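PDB 1VHZ: ADP compounds hydrolase nudE from Escherichia coli, which hydrolyses ADP-ribose to AMP and ribose 5-phosphate with the help of magnesium, and also acts on Ap2A, Ap3A and NADH as a homodimeric Nudix enzyme. Local coordinates for the interface of chains A and B. Coordinates in Å, arbitrary orientation; residue numbers count along the deposited sequence, not the author numbering. Chains: chain A/B, ADP compounds hydrolase nudE.

Contact 1: the interface of chains A and B. Residues chain A 68, 70-71; chain B 29, 31, 33, 41-42, 120.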
# COMPACT_ATOMS: atom_id res chain seq x y z
N TYR A 68 9.27 -13.60 -6.72
CA TYR A 68 10.34 -12.64 -6.91
C TYR A 68 9.78 -11.24 -7.18
O TYR A 68 8.80 -11.07 -7.88
CB TYR A 68 11.29 -13.09 -8.01
CG TYR A 68 12.46 -12.16 -8.24
CD1 TYR A 68 12.44 -11.25 -9.30
CD2 TYR A 68 13.56 -12.15 -7.39
CE1 TYR A 68 13.49 -10.40 -9.52
CE2 TYR A 68 14.63 -11.31 -7.61
CZ TYR A 68 14.59 -10.43 -8.68
OH TYR A 68 15.65 -9.57 -8.90
N VAL A 70 11.39 -7.61 -8.44
CA VAL A 70 12.56 -6.93 -8.97
C VAL A 70 12.84 -5.59 -8.33
O VAL A 70 13.98 -5.10 -8.40
CB VAL A 70 12.48 -6.81 -10.52
CG1 VAL A 70 11.57 -5.67 -10.95
CG2 VAL A 70 13.87 -6.64 -11.11
N GLY A 71 11.84 -4.94 -7.76
CA GLY A 71 12.02 -3.63 -7.11
C GLY A 71 12.99 -3.74 -5.95
O GLY A 71 13.84 -2.86 -5.77
N VAL B 29 14.99 -4.16 -16.57
CA VAL B 29 15.92 -5.12 -15.99
C VAL B 29 15.83 -6.48 -16.69
O VAL B 29 14.77 -7.10 -16.71
CB VAL B 29 15.61 -5.33 -14.49
CG1 VAL B 29 16.66 -6.20 -13.81
CG2 VAL B 29 15.47 -4.00 -13.74
N LEU B 31 16.50 -10.23 -16.78
CA LEU B 31 16.67 -11.28 -15.80
C LEU B 31 16.78 -12.67 -16.42
O LEU B 31 16.21 -12.95 -17.46
CB LEU B 31 15.43 -11.34 -14.86
CG LEU B 31 15.22 -10.06 -14.03
CD1 LEU B 31 13.81 -9.98 -13.48
CD2 LEU B 31 16.24 -10.00 -12.90
N PHE B 33 16.18 -16.32 -14.75
CA PHE B 33 15.76 -17.08 -13.57
C PHE B 33 16.60 -18.32 -13.44
O PHE B 33 17.27 -18.71 -14.41
CB PHE B 33 14.24 -17.36 -13.64
CG PHE B 33 13.48 -16.06 -13.49
CD1 PHE B 33 13.27 -15.23 -14.58
CD2 PHE B 33 13.01 -15.67 -12.25
CE1 PHE B 33 12.62 -14.01 -14.44
CE2 PHE B 33 12.36 -14.45 -12.10
CZ PHE B 33 12.16 -13.63 -13.20
N TYR B 41 12.00 -7.13 -16.99
CA TYR B 41 11.05 -6.49 -16.09
C TYR B 41 11.32 -4.98 -16.07
O TYR B 41 12.40 -4.52 -16.40
CB TYR B 41 11.16 -7.01 -14.66
CG TYR B 41 10.50 -8.31 -14.31
CD1 TYR B 41 10.12 -9.23 -15.27
CD2 TYR B 41 10.30 -8.66 -12.97
CE1 TYR B 41 9.51 -10.42 -14.94
CE2 TYR B 41 9.72 -9.86 -12.63
CZ TYR B 41 9.33 -10.74 -13.62
OH TYR B 41 8.73 -11.94 -13.29
N GLU B 42 10.31 -4.24 -15.63
CA GLU B 42 10.44 -2.79 -15.51
C GLU B 42 10.19 -2.40 -14.06
O GLU B 42 9.33 -2.98 -13.39
CB GLU B 42 9.51 -2.03 -16.43
CG GLU B 42 10.03 -1.90 -17.86
CD GLU B 42 9.21 -0.91 -18.66
OE1 GLU B 42 9.59 -0.63 -19.81
OE2 GLU B 42 8.19 -0.41 -18.13
N SER B 120 7.51 -5.26 -6.08
CA SER B 120 7.68 -5.72 -7.45
C SER B 120 8.16 -4.57 -8.34
O SER B 120 8.84 -4.80 -9.34
CB SER B 120 6.35 -6.25 -8.01
OG SER B 120 6.18 -7.61 -7.65
O HOH W 1 8.30 -12.35 -10.70
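Apolar packing dominates where A:Val70 pushes its branched side chain between B:Val29, B:Leu31 and B:Tyr41. Its two methyl groups divide the work. The A:Val70 and B:Val29 side chains pass each other antiparallel, with CG2 of A:Val70, anti to its backbone N, 3.9 Å from CG1 of B:Val29. CG1 of A:Val70, held between the backbone N and the carbonyl carbon (chi1 79°), lies in the ring plane of B:Tyr41, at its edge, 3.8 Å from CD2. CD1 of B:Leu31 rests against one face of the same ring, toward its rim, so the aromatic group is packed from its own subunit and from the partner. That CD1 methyl also faces the other chain, 4.0 Å from CE1 of A:Tyr68, whose side chain runs obliquely to the leucine.

Polar contacts are sparse and go largely through solvent. Water 1 lies in the plane of the B:Tyr41 ring, 2.7 Å from the phenol OH, and is 3.1 Å from the backbone O of A:Tyr68, bridging the subunits. A weak hydrogen bond runs from A:Gly71 N to the carbonyl O of B:Ser120 at 3.4 Å.

B:Glu42 and B:Ser120 bind substrate, and B:Tyr41 belongs to the ADP-ribose pocket, so this part of the dimer interface probably borders a substrate pocket. Chain A contributes the end of strand 61-69 and the following turn; chain B supplies strands 25-32 and 38-44 and the loop carrying B:Ser120.

Contact 2: the interface of chains A and B. Residues chain A 33, 35, 37, 39; chain B 143-146.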
# COMPACT_ATOMS: atom_id res chain seq x y z
N PHE A 33 -5.45 25.17 -7.44
CA PHE A 33 -6.22 24.94 -6.23
C PHE A 33 -7.24 26.04 -6.00
O PHE A 33 -7.24 27.07 -6.66
CB PHE A 33 -5.26 24.78 -5.04
CG PHE A 33 -4.47 23.50 -5.15
CD1 PHE A 33 -3.28 23.47 -5.86
CD2 PHE A 33 -4.94 22.33 -4.58
CE1 PHE A 33 -2.55 22.29 -5.96
CE2 PHE A 33 -4.23 21.14 -4.69
CZ PHE A 33 -3.03 21.12 -5.39
N ASN A 35 -7.61 28.25 -3.72
CA ASN A 35 -7.01 29.47 -3.27
C ASN A 35 -6.18 30.14 -4.37
O ASN A 35 -5.43 31.06 -4.11
CB ASN A 35 -6.16 29.17 -2.01
CG ASN A 35 -5.05 28.18 -2.28
OD1 ASN A 35 -4.88 27.70 -3.41
ND2 ASN A 35 -4.25 27.83 -1.27
N VAL A 37 -3.64 28.94 -6.05
CA VAL A 37 -2.26 28.45 -6.13
C VAL A 37 -2.14 27.44 -7.26
O VAL A 37 -3.01 26.57 -7.45
CB VAL A 37 -1.87 27.81 -4.78
CG1 VAL A 37 -0.51 27.15 -4.82
CG2 VAL A 37 -1.88 28.88 -3.67
N ARG A 39 0.25 24.62 -9.36
CA ARG A 39 1.34 23.66 -9.17
C ARG A 39 1.23 22.61 -10.28
O ARG A 39 0.16 22.38 -10.86
CB ARG A 39 1.21 22.98 -7.82
CG ARG A 39 1.95 23.31 -6.60
CD ARG A 39 2.65 24.58 -6.34
NE ARG A 39 2.75 25.08 -5.00
CZ ARG A 39 2.97 24.61 -3.81
NH1 ARG A 39 3.19 23.32 -3.55
NH2 ARG A 39 2.96 25.44 -2.75
N GLU B 143 3.02 22.53 1.27
CA GLU B 143 1.66 22.26 0.83
C GLU B 143 1.04 23.48 0.17
O GLU B 143 1.13 24.60 0.66
CB GLU B 143 0.79 21.71 1.95
CG GLU B 143 0.36 22.66 3.04
CD GLU B 143 1.46 23.03 4.01
OE1 GLU B 143 1.22 23.87 4.91
OE2 GLU B 143 2.59 22.50 3.88
N PRO B 144 0.38 23.26 -0.96
CA PRO B 144 -0.26 24.30 -1.73
C PRO B 144 -1.53 24.83 -1.11
O PRO B 144 -1.99 25.93 -1.44
CB PRO B 144 -0.56 23.61 -3.06
CG PRO B 144 -0.76 22.17 -2.69
CD PRO B 144 0.25 21.92 -1.60
N GLU B 145 -2.16 24.06 -0.24
CA GLU B 145 -3.41 24.51 0.43
C GLU B 145 -3.46 23.84 1.79
O GLU B 145 -2.74 22.87 2.02
CB GLU B 145 -4.63 24.19 -0.42
CG GLU B 145 -5.02 22.73 -0.46
CD GLU B 145 -6.18 22.34 -1.33
OE1 GLU B 145 -7.03 23.14 -1.78
OE2 GLU B 145 -6.28 21.12 -1.60
N PRO B 146 -4.15 24.43 2.75
CA PRO B 146 -4.27 23.89 4.09
C PRO B 146 -4.78 22.47 4.14
O PRO B 146 -5.47 21.99 3.23
CB PRO B 146 -5.29 24.82 4.77
CG PRO B 146 -5.19 26.11 4.01
CD PRO B 146 -4.98 25.66 2.57
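B:Pro144, which buries 84 Å² here, fits its ring between two flat groups of chain A. Its CG sits over one face of the A:Phe33 ring, displaced toward the rim and 4.0 Å from the centroid, in a CH-pi contact. Its CB lies over the centre of the A:Arg39 guanidinium, 3.7 Å from CZ; a sharp bend of the arginine chain at chi2 (18°) and a milder one at chi3 bring that face against the proline.

A:Asn35 takes up the carbonyl of the same proline. Its ND2 donates a nearly straight hydrogen bond of 3.0 Å to B:Pro144 O (172° at H), with the acceptor in the amide plane and the donor in the carbonyl plane. The other end of the amide, OD1, accepts from A:Val37 N at 3.2 Å, with the donor well out of the carbonyl plane rather than on a lone pair, and this second bond helps fix the amide's rotation. A leucine in place of A:Asn35 would probably leave B:Pro144 O without this cross-chain donor and A:Val37 N without its side-chain acceptor.

A:Phe33 is also met by B:Glu145, whose carboxylate carbon CD comes within 3.5 Å of CD2. The carboxylate is steeply turned against the ring, their planes 68° apart.

The site joins two loop regions of the homodimer: chain A offers the turn between strands 25-32 and 38-44, plus A:Arg39 at the start of the latter, and chain B the segment 143-146 leading toward strand 149-153.

In the copies given, about 38 Å separates the C-alpha centres of contact 1 and contact 2. Both use the hairpin of strands 25-32 and 38-44: contact 1 draws on its chain B copy and contact 2 on its chain A copy. The same phenylalanine takes part in each, as B:Phe33 in contact 1 and A:Phe33 in contact 2, facing a different region of the partner. Two-fold symmetry repeats both patches with the chains exchanged and places the twin of contact 2 on the same hairpin as contact 1, so each hairpin reaches the other subunit in both ways. Dimerisation therefore probably helps to shape the substrate site.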